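PDB 2FON: peroxisomal acyl-CoA oxidase 1A from Solanum lycopersicum, which probably oxidises acyl-CoA thioesters with its FAD cofactor in peroxisomal fatty acid beta-oxidation. Local coordinates for residues Gln570-His584 / Ala604-Asn618. Residues are numbered along the deposited sequence; the frame is centred on the assembly and turned at random.
Sequences QLEVLCGIYSLFILH and ANDQLRALYSQLRPN
Ile577 and Leu611 run alongside one another, pointing opposite ways, CG1 of Ile577 lying 3.7 Å from CB of Leu611, and between them they illustrate how two roughly antiparallel helices, their axes 9.4 Å apart at an angle of 142°, interlock by knobs-into-holes packing. Ile577 enters a hole formed by Leu608, Leu611, Tyr612 and Leu615; Leu611 returns the favour among Val573, Gly576, Ile577 and Leu580. CD1 of Leu611 settles on the bare backbone of Gly576, 3.7 Å from its carbonyl C. Leu608, its CG anti to the backbone N (chi1 -169°), likewise puts CD1 against the main chain, 3.6 Å from O of Ile577. Leu615 spreads its two methyls, CD1 to CG1 of Val573 and CD2 to CD1 of Ile577.

Toward the end of helix 598-615, Gln570 stacks its amide on that of Asn618, the planes 23° apart; NE2 of Gln570 also lies 3.7 Å from CD1 of Leu615. OD1 of Asn618 is hydrogen-bonded to N of Gly34. With an alanine in place of Gln570, the Asn618 amide would probably lose the flat group stacked on it, and CD1 of Leu615 a neighbour. Packing is looser at exposed Gln614, whose OE1 comes only within 4.1 Å of CG2 of Val573. At the far end, OD1 of Asn605 lies over one face of the His584 ring, while NE2 of His584 hydrogen-bonds to Glu540, and ND2 of Asn605 to Asp537, both of the second subunit.

Helices 535-558 and 499-521 pack against helix 567-585, and helix 347-380, which carries FAD-binding Arg352, meets Phe581 through Pro355 and Tyr612 through Asn351.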
ATOM      1  N   GLN B 570      25.786   6.451  16.136  1.00 72.60           N
ATOM      2  CA  GLN B 570      24.913   5.849  15.140  1.00 72.98           C
ATOM      3  C   GLN B 570      23.554   6.487  15.167  1.00 72.51           C
ATOM      4  O   GLN B 570      22.881   6.550  14.138  1.00 72.74           O
ATOM      5  CB  GLN B 570      24.736   4.337  15.369  1.00 73.82           C
ATOM      6  CG  GLN B 570      25.797   3.430  14.759  1.00 76.03           C
ATOM      7  CD  GLN B 570      26.173   3.812  13.337  1.00 78.74           C
ATOM      8  OE1 GLN B 570      27.273   4.317  13.091  1.00 80.39           O
ATOM      9  NE2 GLN B 570      25.267   3.582  12.399  1.00 78.56           N
ATOM     10  N   LEU B 571      23.122   6.913  16.352  1.00 72.31           N
ATOM     11  CA  LEU B 571      21.783   7.489  16.503  1.00 72.02           C
ATOM     12  C   LEU B 571      21.742   8.859  15.908  1.00 71.45           C
ATOM     13  O   LEU B 571      20.712   9.237  15.366  1.00 71.27           O
ATOM     14  CB  LEU B 571      21.300   7.535  17.955  1.00 72.35           C
ATOM     15  CG  LEU B 571      20.836   6.200  18.543  1.00 71.68           C
ATOM     16  CD1 LEU B 571      20.442   6.357  19.995  1.00 68.57           C
ATOM     17  CD2 LEU B 571      19.705   5.682  17.712  1.00 70.30           C
ATOM     18  N   GLU B 572      22.869   9.570  15.974  1.00 70.49           N
ATOM     19  CA  GLU B 572      23.034  10.812  15.219  1.00 70.40           C
ATOM     20  C   GLU B 572      22.918  10.614  13.718  1.00 69.54           C
ATOM     21  O   GLU B 572      22.209  11.347  13.037  1.00 69.44           O
ATOM     22  CB  GLU B 572      24.348  11.460  15.547  1.00 70.38           C
ATOM     23  CG  GLU B 572      24.192  12.486  16.617  1.00 74.07           C
ATOM     24  CD  GLU B 572      25.336  12.458  17.640  1.00 80.10           C
ATOM     25  OE1 GLU B 572      26.523  12.668  17.237  1.00 81.82           O
ATOM     26  OE2 GLU B 572      25.041  12.240  18.846  1.00 80.48           O
ATOM     27  N   VAL B 573      23.614   9.614  13.204  1.00 68.55           N
ATOM     28  CA  VAL B 573      23.476   9.271  11.821  1.00 67.90           C
ATOM     29  C   VAL B 573      21.964   9.096  11.491  1.00 68.37           C
ATOM     30  O   VAL B 573      21.462   9.601  10.449  1.00 68.12           O
ATOM     31  CB  VAL B 573      24.276   7.992  11.506  1.00 67.97           C
ATOM     32  CG1 VAL B 573      23.830   7.392  10.209  1.00 67.90           C
ATOM     33  CG2 VAL B 573      25.731   8.259  11.454  1.00 65.28           C
ATOM     34  N   LEU B 574      21.227   8.406  12.378  1.00 67.69           N
ATOM     35  CA  LEU B 574      19.810   8.161  12.110  1.00 66.52           C
ATOM     36  C   LEU B 574      19.012   9.450  12.140  1.00 66.16           C
ATOM     37  O   LEU B 574      18.097   9.660  11.363  1.00 65.84           O
ATOM     38  CB  LEU B 574      19.239   7.092  13.035  1.00 66.37           C
ATOM     39  CG  LEU B 574      19.657   5.672  12.614  1.00 65.40           C
ATOM     40  CD1 LEU B 574      19.210   4.601  13.606  1.00 64.05           C
ATOM     41  CD2 LEU B 574      19.177   5.362  11.221  1.00 62.69           C
ATOM     42  N   CYS B 575      19.413  10.351  13.007  1.00 66.95           N
ATOM     43  CA  CYS B 575      18.750  11.640  13.091  1.00 66.76           C
ATOM     44  C   CYS B 575      18.814  12.408  11.789  1.00 65.99           C
ATOM     45  O   CYS B 575      17.799  12.931  11.309  1.00 65.11           O
ATOM     46  CB  CYS B 575      19.374  12.512  14.168  1.00 66.48           C
ATOM     47  SG  CYS B 575      18.223  13.814  14.466  1.00 68.74           S
ATOM     48  N   GLY B 576      20.028  12.452  11.242  1.00 65.35           N
ATOM     49  CA  GLY B 576      20.337  13.239  10.079  1.00 65.20           C
ATOM     50  C   GLY B 576      19.542  12.712   8.935  1.00 65.84           C
ATOM     51  O   GLY B 576      18.960  13.486   8.165  1.00 66.25           O
ATOM     52  N   ILE B 577      19.467  11.385   8.867  1.00 65.99           N
ATOM     53  CA  ILE B 577      18.860  10.743   7.746  1.00 65.54           C
ATOM     54  C   ILE B 577      17.411  11.058   7.778  1.00 65.80           C
ATOM     55  O   ILE B 577      16.800  11.370   6.754  1.00 66.44           O
ATOM     56  CB  ILE B 577      19.076   9.246   7.766  1.00 65.97           C
ATOM     57  CG1 ILE B 577      20.494   8.905   7.302  1.00 63.00           C
ATOM     58  CG2 ILE B 577      18.032   8.523   6.868  1.00 66.53           C
ATOM     59  CD1 ILE B 577      20.728   7.411   7.200  1.00 59.32           C
ATOM     60  N   TYR B 578      16.816  10.985   8.946  1.00 66.40           N
ATOM     61  CA  TYR B 578      15.363  11.195   8.944  1.00 66.63           C
ATOM     62  C   TYR B 578      15.049  12.632   8.514  1.00 66.66           C
ATOM     63  O   TYR B 578      14.181  12.873   7.692  1.00 67.24           O
ATOM     64  CB  TYR B 578      14.735  10.840  10.266  1.00 65.83           C
ATOM     65  CG  TYR B 578      13.294  11.225  10.352  1.00 66.06           C
ATOM     66  CD1 TYR B 578      12.296  10.337   9.951  1.00 63.70           C
ATOM     67  CD2 TYR B 578      12.913  12.460  10.896  1.00 65.46           C
ATOM     68  CE1 TYR B 578      10.984  10.678  10.053  1.00 64.65           C
ATOM     69  CE2 TYR B 578      11.558  12.822  11.006  1.00 63.27           C
ATOM     70  CZ  TYR B 578      10.606  11.935  10.566  1.00 65.57           C
ATOM     71  OH  TYR B 578       9.249  12.261  10.626  1.00 66.74           O
ATOM     72  N   SER B 579      15.815  13.578   9.001  1.00 66.37           N
ATOM     73  CA  SER B 579      15.420  14.935   8.800  1.00 66.58           C
ATOM     74  C   SER B 579      15.860  15.414   7.438  1.00 66.85           C
ATOM     75  O   SER B 579      15.204  16.261   6.817  1.00 66.61           O
ATOM     76  CB  SER B 579      15.980  15.799   9.910  1.00 66.79           C
ATOM     77  OG  SER B 579      17.307  15.426  10.154  1.00 66.37           O
ATOM     78  N   LEU B 580      16.947  14.858   6.938  1.00 66.71           N
ATOM     79  CA  LEU B 580      17.343  15.237   5.592  1.00 66.89           C
ATOM     80  C   LEU B 580      16.584  14.481   4.540  1.00 67.75           C
ATOM     81  O   LEU B 580      16.415  14.967   3.429  1.00 69.13           O
ATOM     82  CB  LEU B 580      18.846  15.116   5.402  1.00 66.69           C
ATOM     83  CG  LEU B 580      19.554  16.047   6.399  1.00 65.95           C
ATOM     84  CD1 LEU B 580      21.019  15.920   6.271  1.00 64.35           C
ATOM     85  CD2 LEU B 580      19.114  17.519   6.258  1.00 63.46           C
ATOM     86  N   PHE B 581      16.068  13.304   4.867  1.00 69.04           N
ATOM     87  CA  PHE B 581      15.229  12.613   3.876  1.00 69.36           C
ATOM     88  C   PHE B 581      13.998  13.433   3.698  1.00 69.86           C
ATOM     89  O   PHE B 581      13.529  13.612   2.582  1.00 71.13           O
ATOM     90  CB  PHE B 581      14.792  11.210   4.296  1.00 68.70           C
ATOM     91  CG  PHE B 581      13.823  10.588   3.335  1.00 67.38           C
ATOM     92  CD1 PHE B 581      12.455  10.623   3.579  1.00 66.77           C
ATOM     93  CD2 PHE B 581      14.274   9.996   2.156  1.00 67.53           C
ATOM     94  CE1 PHE B 581      11.530  10.042   2.648  1.00 66.93           C
ATOM     95  CE2 PHE B 581      13.376   9.383   1.244  1.00 65.06           C
ATOM     96  CZ  PHE B 581      12.003   9.414   1.490  1.00 64.55           C
ATOM     97  N   ILE B 582      13.478  13.904   4.820  1.00 69.64           N
ATOM     98  CA  ILE B 582      12.249  14.617   4.825  1.00 70.35           C
ATOM     99  C   ILE B 582      12.503  15.941   4.075  1.00 70.68           C
ATOM    100  O   ILE B 582      11.696  16.356   3.200  1.00 71.08           O
ATOM    101  CB  ILE B 582      11.753  14.842   6.274  1.00 70.24           C
ATOM    102  CG1 ILE B 582      11.385  13.519   6.976  1.00 71.42           C
ATOM    103  CG2 ILE B 582      10.547  15.735   6.282  1.00 72.24           C
ATOM    104  CD1 ILE B 582      10.185  12.647   6.297  1.00 69.59           C
ATOM    105  N   LEU B 583      13.636  16.583   4.380  1.00 69.83           N
ATOM    106  CA  LEU B 583      13.915  17.873   3.779  1.00 69.03           C
ATOM    107  C   LEU B 583      13.938  17.764   2.258  1.00 69.19           C
ATOM    108  O   LEU B 583      13.444  18.654   1.580  1.00 69.36           O
ATOM    109  CB  LEU B 583      15.196  18.482   4.319  1.00 68.80           C
ATOM    110  CG  LEU B 583      15.598  19.849   3.748  1.00 69.34           C
ATOM    111  CD1 LEU B 583      16.320  20.713   4.783  1.00 67.55           C
ATOM    112  CD2 LEU B 583      16.432  19.720   2.448  1.00 68.43           C
ATOM    113  N   HIS B 584      14.489  16.672   1.720  1.00 69.24           N
ATOM    114  CA  HIS B 584      14.535  16.481   0.252  1.00 68.95           C
ATOM    115  C   HIS B 584      13.137  16.167  -0.321  1.00 69.36           C
ATOM    116  O   HIS B 584      12.785  16.657  -1.385  1.00 70.10           O
ATOM    117  CB  HIS B 584      15.543  15.381  -0.108  1.00 68.39           C
ATOM    118  CG  HIS B 584      15.677  15.125  -1.574  1.00 68.76           C
ATOM    119  ND1 HIS B 584      16.550  15.835  -2.378  1.00 70.09           N
ATOM    120  CD2 HIS B 584      15.067  14.221  -2.387  1.00 69.22           C
ATOM    121  CE1 HIS B 584      16.469  15.392  -3.622  1.00 69.52           C
ATOM    122  NE2 HIS B 584      15.585  14.406  -3.655  1.00 71.65           N
ATOM    123  N   ALA B 604      22.259  19.394   1.109  1.00 66.51           N
ATOM    124  CA  ALA B 604      21.562  18.500   1.994  1.00 67.19           C
ATOM    125  C   ALA B 604      21.436  17.166   1.298  1.00 68.49           C
ATOM    126  O   ALA B 604      21.534  16.109   1.934  1.00 69.56           O
ATOM    127  CB  ALA B 604      20.211  19.056   2.353  1.00 66.26           C
ATOM    128  N   ASN B 605      21.221  17.216  -0.013  1.00 69.11           N
ATOM    129  CA  ASN B 605      21.140  16.018  -0.789  1.00 69.48           C
ATOM    130  C   ASN B 605      22.451  15.222  -0.713  1.00 70.15           C
ATOM    131  O   ASN B 605      22.417  14.012  -0.469  1.00 69.98           O
ATOM    132  CB  ASN B 605      20.768  16.346  -2.219  1.00 69.38           C
ATOM    133  CG  ASN B 605      20.237  15.145  -2.936  1.00 71.33           C
ATOM    134  OD1 ASN B 605      19.313  14.443  -2.432  1.00 74.90           O
ATOM    135  ND2 ASN B 605      20.817  14.855  -4.096  1.00 70.95           N
ATOM    136  N   ASP B 606      23.585  15.913  -0.900  1.00 70.55           N
ATOM    137  CA  ASP B 606      24.914  15.313  -0.771  1.00 71.83           C
ATOM    138  C   ASP B 606      25.218  14.775   0.647  1.00 71.28           C
ATOM    139  O   ASP B 606      25.924  13.781   0.817  1.00 71.68           O
ATOM    140  CB  ASP B 606      26.020  16.295  -1.187  1.00 72.52           C
ATOM    141  CG  ASP B 606      25.879  16.819  -2.657  1.00 77.06           C
ATOM    142  OD1 ASP B 606      25.674  15.986  -3.579  1.00 79.19           O
ATOM    143  OD2 ASP B 606      26.024  18.076  -2.892  1.00 80.92           O
ATOM    144  N   GLN B 607      24.701  15.423   1.672  1.00 70.29           N
ATOM    145  CA  GLN B 607      24.965  14.941   3.005  1.00 69.87           C
ATOM    146  C   GLN B 607      24.125  13.658   3.329  1.00 70.00           C
ATOM    147  O   GLN B 607      24.653  12.698   3.907  1.00 70.76           O
ATOM    148  CB  GLN B 607      24.745  16.073   4.006  1.00 69.75           C
ATOM    149  CG  GLN B 607      24.899  15.664   5.451  1.00 70.45           C
ATOM    150  CD  GLN B 607      26.333  15.501   5.848  1.00 70.78           C
ATOM    151  OE1 GLN B 607      26.716  14.525   6.483  1.00 73.76           O
ATOM    152  NE2 GLN B 607      27.140  16.454   5.476  1.00 71.41           N
ATOM    153  N   LEU B 608      22.837  13.629   2.966  1.00 68.42           N
ATOM    154  CA  LEU B 608      22.074  12.376   2.979  1.00 67.72           C
ATOM    155  C   LEU B 608      22.804  11.229   2.210  1.00 67.99           C
ATOM    156  O   LEU B 608      22.785  10.072   2.613  1.00 67.95           O
ATOM    157  CB  LEU B 608      20.673  12.608   2.399  1.00 67.26           C
ATOM    158  CG  LEU B 608      19.519  11.585   2.472  1.00 67.73           C
ATOM    159  CD1 LEU B 608      19.043  11.328   3.921  1.00 64.77           C
ATOM    160  CD2 LEU B 608      18.330  12.073   1.581  1.00 66.62           C
ATOM    161  N   ARG B 609      23.472  11.547   1.113  1.00 67.71           N
ATOM    162  CA  ARG B 609      24.130  10.498   0.378  1.00 67.69           C
ATOM    163  C   ARG B 609      25.272   9.961   1.233  1.00 67.44           C
ATOM    164  O   ARG B 609      25.367   8.757   1.448  1.00 67.66           O
ATOM    165  CB  ARG B 609      24.642  11.029  -0.942  1.00 67.78           C
ATOM    166  CG  ARG B 609      24.600  10.028  -2.038  1.00 68.41           C
ATOM    167  CD  ARG B 609      25.346  10.583  -3.235  1.00 69.22           C
ATOM    168  NE  ARG B 609      24.569  11.682  -3.787  1.00 71.90           N
ATOM    169  CZ  ARG B 609      24.989  12.934  -3.902  1.00 72.50           C
ATOM    170  NH1 ARG B 609      26.226  13.266  -3.541  1.00 73.98           N
ATOM    171  NH2 ARG B 609      24.166  13.852  -4.402  1.00 73.03           N
ATOM    172  N   ALA B 610      26.107  10.870   1.741  1.00 66.96           N
ATOM    173  CA  ALA B 610      27.166  10.555   2.710  1.00 66.19           C
ATOM    174  C   ALA B 610      26.625   9.699   3.861  1.00 66.35           C
ATOM    175  O   ALA B 610      27.229   8.683   4.225  1.00 66.06           O
ATOM    176  CB  ALA B 610      27.810  11.846   3.242  1.00 64.85           C
ATOM    177  N   LEU B 611      25.464  10.084   4.397  1.00 66.28           N
ATOM    178  CA  LEU B 611      24.929   9.404   5.563  1.00 66.81           C
ATOM    179  C   LEU B 611      24.552   7.954   5.254  1.00 67.39           C
ATOM    180  O   LEU B 611      24.848   7.051   6.035  1.00 68.39           O
ATOM    181  CB  LEU B 611      23.778  10.178   6.184  1.00 65.91           C
ATOM    182  CG  LEU B 611      24.148  11.457   6.930  1.00 67.61           C
ATOM    183  CD1 LEU B 611      22.880  12.121   7.438  1.00 67.77           C
ATOM    184  CD2 LEU B 611      25.145  11.240   8.077  1.00 65.35           C
ATOM    185  N   TYR B 612      23.925   7.733   4.100  1.00 67.27           N
ATOM    186  CA  TYR B 612      23.648   6.396   3.628  1.00 66.23           C
ATOM    187  C   TYR B 612      24.948   5.557   3.635  1.00 65.81           C
ATOM    188  O   TYR B 612      24.972   4.452   4.154  1.00 65.69           O
ATOM    189  CB  TYR B 612      23.004   6.434   2.226  1.00 65.94           C
ATOM    190  CG  TYR B 612      21.593   6.994   2.094  1.00 63.86           C
ATOM    191  CD1 TYR B 612      21.178   7.534   0.897  1.00 62.37           C
ATOM    192  CD2 TYR B 612      20.680   6.964   3.134  1.00 65.17           C
ATOM    193  CE1 TYR B 612      19.896   8.051   0.710  1.00 63.12           C
ATOM    194  CE2 TYR B 612      19.379   7.492   2.977  1.00 65.45           C
ATOM    195  CZ  TYR B 612      19.003   8.047   1.739  1.00 66.22           C
ATOM    196  OH  TYR B 612      17.731   8.564   1.500  1.00 66.72           O
ATOM    197  N   SER B 613      26.025   6.090   3.082  1.00 65.84           N
ATOM    198  CA  SER B 613      27.294   5.341   3.018  1.00 66.81           C
ATOM    199  C   SER B 613      27.844   4.952   4.378  1.00 67.42           C
ATOM    200  O   SER B 613      28.457   3.910   4.502  1.00 66.79           O
ATOM    201  CB  SER B 613      28.372   6.126   2.285  1.00 66.20           C
ATOM    202  OG  SER B 613      28.070   6.176   0.912  1.00 66.75           O
ATOM    203  N   GLN B 614      27.645   5.801   5.389  1.00 68.73           N
ATOM    204  CA  GLN B 614      28.083   5.444   6.731  1.00 69.47           C
ATOM    205  C   GLN B 614      27.092   4.508   7.408  1.00 69.44           C
ATOM    206  O   GLN B 614      27.497   3.567   8.060  1.00 70.32           O
ATOM    207  CB  GLN B 614      28.440   6.654   7.608  1.00 69.18           C
ATOM    208  CG  GLN B 614      27.982   8.017   7.100  1.00 70.67           C
ATOM    209  CD  GLN B 614      28.764   9.202   7.741  1.00 70.32           C
ATOM    210  OE1 GLN B 614      28.757   9.409   8.987  1.00 71.02           O
ATOM    211  NE2 GLN B 614      29.416   9.989   6.889  1.00 68.21           N
ATOM    212  N   LEU B 615      25.797   4.727   7.248  1.00 69.04           N
ATOM    213  CA  LEU B 615      24.856   3.788   7.823  1.00 68.64           C
ATOM    214  C   LEU B 615      25.176   2.391   7.321  1.00 69.04           C
ATOM    215  O   LEU B 615      25.382   1.518   8.148  1.00 69.98           O
ATOM    216  CB  LEU B 615      23.390   4.144   7.536  1.00 68.42           C
ATOM    217  CG  LEU B 615      22.408   3.399   8.459  1.00 66.94           C
ATOM    218  CD1 LEU B 615      22.538   3.826   9.883  1.00 66.62           C
ATOM    219  CD2 LEU B 615      21.010   3.656   8.096  1.00 67.05           C
ATOM    220  N   ARG B 616      25.255   2.209   5.992  1.00 68.29           N
ATOM    221  CA  ARG B 616      25.576   0.927   5.344  1.00 67.91           C
ATOM    222  C   ARG B 616      26.246  -0.168   6.197  1.00 68.22           C
ATOM    223  O   ARG B 616      25.687  -1.253   6.376  1.00 69.74           O
ATOM    224  CB  ARG B 616      26.377   1.113   4.047  1.00 66.99           C
ATOM    225  CG  ARG B 616      26.823  -0.189   3.440  1.00 65.57           C
ATOM    226  CD  ARG B 616      25.653  -1.139   3.243  1.00 68.08           C
ATOM    227  NE  ARG B 616      26.039  -2.410   2.624  1.00 73.56           N
ATOM    228  CZ  ARG B 616      26.249  -3.576   3.254  1.00 72.49           C
ATOM    229  NH1 ARG B 616      26.119  -3.674   4.566  1.00 70.56           N
ATOM    230  NH2 ARG B 616      26.573  -4.663   2.552  1.00 70.29           N
ATOM    231  N   PRO B 617      27.429   0.086   6.722  1.00 67.51           N
ATOM    232  CA  PRO B 617      27.987  -1.022   7.459  1.00 67.10           C
ATOM    233  C   PRO B 617      27.162  -1.436   8.635  1.00 65.96           C
ATOM    234  O   PRO B 617      27.338  -2.508   9.109  1.00 66.70           O
ATOM    235  CB  PRO B 617      29.318  -0.465   7.990  1.00 67.90           C
ATOM    236  CG  PRO B 617      29.648   0.719   7.102  1.00 68.20           C
ATOM    237  CD  PRO B 617      28.306   1.268   6.711  1.00 68.25           C
ATOM    238  N   ASN B 618      26.276  -0.602   9.129  1.00 65.76           N
ATOM    239  CA  ASN B 618      25.592  -0.896  10.405  1.00 65.42           C
ATOM    240  C   ASN B 618      24.150  -1.348  10.341  1.00 64.68           C
ATOM    241  O   ASN B 618      23.600  -1.817  11.343  1.00 64.66           O
ATOM    242  CB  ASN B 618      25.687   0.316  11.373  1.00 65.71           C
ATOM    243  CG  ASN B 618      27.118   0.710  11.675  1.00 66.53           C
ATOM    244  OD1 ASN B 618      27.724   0.289  12.678  1.00 64.02           O
ATOM    245  ND2 ASN B 618      27.678   1.498  10.782  1.00 68.64           N
TER